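Local atomic coordinates of CSE1 (Thermus thermophilus, PDB entry 4AN8), a protein that serves in CRISPR-based adaptive immunity as a subunit of the Cascade ribonucleoprotein complex, where it takes part in selecting foreign DNA. Residues Gln113-Pro118 against Leu224-Leu229. Residues are numbered along the deposited sequence; the frame is centred on the assembly and turned at random.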
loop_
_atom_site.group_PDB
_atom_site.type_symbol
_atom_site.label_atom_id
_atom_site.label_comp_id
_atom_site.label_asym_id
_atom_site.label_seq_id
_atom_site.Cartn_x
_atom_site.Cartn_y
_atom_site.Cartn_z
ATOM N N GLN A 113 -9.017 -20.263 -5.886
ATOM C CA GLN A 113 -8.738 -21.441 -5.078
ATOM C C GLN A 113 -8.423 -22.659 -5.956
ATOM O O GLN A 113 -8.431 -22.559 -7.174
ATOM C CB GLN A 113 -9.921 -21.717 -4.145
ATOM C CG GLN A 113 -10.195 -20.592 -3.167
ATOM C CD GLN A 113 -11.550 -20.714 -2.535
ATOM O OE1 GLN A 113 -11.774 -21.585 -1.710
ATOM N NE2 GLN A 113 -12.474 -19.847 -2.926
ATOM N N VAL A 114 -8.122 -23.791 -5.331
ATOM C CA VAL A 114 -7.742 -25.002 -6.056
ATOM C C VAL A 114 -8.763 -26.061 -5.689
ATOM O O VAL A 114 -8.819 -26.497 -4.532
ATOM C CB VAL A 114 -6.335 -25.501 -5.636
ATOM C CG1 VAL A 114 -5.926 -26.749 -6.453
ATOM C CG2 VAL A 114 -5.289 -24.384 -5.761
ATOM N N ALA A 115 -9.581 -26.459 -6.661
ATOM C CA ALA A 115 -10.747 -27.278 -6.394
ATOM C C ALA A 115 -10.387 -28.626 -5.801
ATOM O O ALA A 115 -11.152 -29.167 -5.019
ATOM C CB ALA A 115 -11.569 -27.467 -7.664
ATOM N N ASP A 116 -9.228 -29.165 -6.164
ATOM C CA ASP A 116 -8.870 -30.510 -5.728
ATOM C C ASP A 116 -7.757 -30.592 -4.682
ATOM O O ASP A 116 -7.120 -31.638 -4.534
ATOM C CB ASP A 116 -8.545 -31.422 -6.922
ATOM C CG ASP A 116 -7.451 -30.864 -7.806
ATOM O OD1 ASP A 116 -6.764 -29.913 -7.383
ATOM O OD2 ASP A 116 -7.271 -31.380 -8.928
ATOM N N LEU A 117 -7.518 -29.496 -3.962
ATOM C CA LEU A 117 -6.720 -29.599 -2.753
ATOM C C LEU A 117 -7.482 -30.556 -1.857
ATOM O O LEU A 117 -8.690 -30.446 -1.734
ATOM C CB LEU A 117 -6.580 -28.243 -2.067
ATOM C CG LEU A 117 -5.325 -27.439 -2.406
ATOM C CD1 LEU A 117 -5.396 -26.018 -1.809
ATOM C CD2 LEU A 117 -4.079 -28.196 -1.944
ATOM N N PRO A 118 -6.791 -31.527 -1.264
ATOM C CA PRO A 118 -7.430 -32.439 -0.309
ATOM C C PRO A 118 -8.001 -31.726 0.918
ATOM O O PRO A 118 -7.454 -30.716 1.343
ATOM C CB PRO A 118 -6.285 -33.376 0.113
ATOM C CG PRO A 118 -5.039 -32.837 -0.531
ATOM C CD PRO A 118 -5.466 -32.001 -1.689
ATOM N N LEU A 224 -7.067 -23.848 -11.593
ATOM C CA LEU A 224 -5.796 -24.484 -11.312
ATOM C C LEU A 224 -6.082 -25.775 -10.610
ATOM O O LEU A 224 -7.041 -25.850 -9.847
ATOM C CB LEU A 224 -4.936 -23.575 -10.427
ATOM C CG LEU A 224 -4.557 -22.221 -11.042
ATOM C CD1 LEU A 224 -3.914 -21.304 -9.994
ATOM C CD2 LEU A 224 -3.641 -22.409 -12.234
ATOM N N ARG A 225 -5.254 -26.786 -10.858
ATOM C CA ARG A 225 -5.414 -28.089 -10.200
ATOM C C ARG A 225 -4.179 -28.416 -9.373
ATOM O O ARG A 225 -3.085 -27.899 -9.641
ATOM C CB ARG A 225 -5.667 -29.162 -11.243
ATOM C CG ARG A 225 -6.920 -28.912 -12.066
ATOM C CD ARG A 225 -8.163 -29.159 -11.223
ATOM N NE ARG A 225 -9.393 -29.053 -12.004
ATOM C CZ ARG A 225 -10.382 -28.200 -11.735
ATOM N NH1 ARG A 225 -10.291 -27.378 -10.693
ATOM N NH2 ARG A 225 -11.464 -28.174 -12.510
ATOM N N LEU A 226 -4.336 -29.259 -8.364
ATOM C CA LEU A 226 -3.213 -29.577 -7.495
ATOM C C LEU A 226 -2.018 -30.121 -8.284
ATOM O O LEU A 226 -0.851 -29.746 -8.024
ATOM C CB LEU A 226 -3.639 -30.579 -6.416
ATOM C CG LEU A 226 -2.479 -30.947 -5.478
ATOM C CD1 LEU A 226 -1.750 -29.681 -4.940
ATOM C CD2 LEU A 226 -2.965 -31.811 -4.348
ATOM N N GLY A 227 -2.310 -30.982 -9.271
ATOM C CA GLY A 227 -1.281 -31.586 -10.090
ATOM C C GLY A 227 -0.438 -30.576 -10.840
ATOM O O GLY A 227 0.710 -30.861 -11.193
ATOM N N ASP A 228 -0.983 -29.386 -11.079
ATOM C CA ASP A 228 -0.199 -28.336 -11.765
ATOM C C ASP A 228 0.671 -27.517 -10.817
ATOM O O ASP A 228 1.543 -26.782 -11.244
ATOM C CB ASP A 228 -1.098 -27.414 -12.586
ATOM C CG ASP A 228 -1.802 -28.150 -13.706
ATOM O OD1 ASP A 228 -1.114 -28.710 -14.593
ATOM O OD2 ASP A 228 -3.046 -28.177 -13.699
ATOM N N LEU A 229 0.436 -27.674 -9.524
ATOM C CA LEU A 229 1.048 -26.789 -8.561
ATOM C C LEU A 229 2.065 -27.511 -7.701
ATOM O O LEU A 229 3.022 -26.911 -7.244
ATOM C CB LEU A 229 -0.037 -26.168 -7.665
ATOM C CG LEU A 229 -1.049 -25.311 -8.445
ATOM C CD1 LEU A 229 -2.179 -24.760 -7.549
ATOM C CD2 LEU A 229 -0.305 -24.191 -9.161
HETATM O O HOH W 1 -8.298 -20.975 -10.278
HETATM O O HOH W 2 -9.596 -25.055 -9.121
HETATM O O HOH W 3 -4.980 -32.121 -9.632
#
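Asp116 reaches across to the backbone of Leu226, where Leu226 N donates to Asp116 OD1 (2.7 Å) with an N-H...O angle of 156°. The donor arrives on the syn side of the carboxylate, 16° out of its plane. The loop between helix 88-98 and strand 123-124 here meets residues 224-229. Asp116 stands in its type I turn Val114-Leu117, and its CG, lying between backbone N and carbonyl carbon (chi1 56°), brings the short acid to the backbone of the short, weakly bonded helix about 226-229. Its other oxygen, OD2, accepts from a water that in turn takes the N-H of Gly227.

The aliphatic part of Arg225 crosses Asp116 at about a right angle. Its CB and CG pass OD2 of Asp116, and a bend about the CB-CG bond brings CD to 3.3 Å from that oxygen. NE stays 4.4 Å from OD2, beyond a salt bridge. Further out, NH1 lies 3.3 Å from Ala115 CB, a methyl small enough to let the guanidinium by, while NH2 turns to a salt bridge with Glu108.

Next to these polar groups, the branched Val114 serves two neighbours: CG1 packs against the Leu226 backbone, while CG2 meets Leu229 CD1 tip to tip at 3.6 Å. The fork of Leu226 spans the end of the turn and the proline after it, CD2 being 3.7 Å from Pro118 CD and CD1 4.1 Å from Leu117 CD2. A further water accepts from Ala115 N and also lies within hydrogen-bonding distance of Leu224 O, probably linking the two backbones. One carboxylate thus takes one amide directly and the next through a water; the donated N-H and nearby Arg225 would probably help to keep Asp116 ionised.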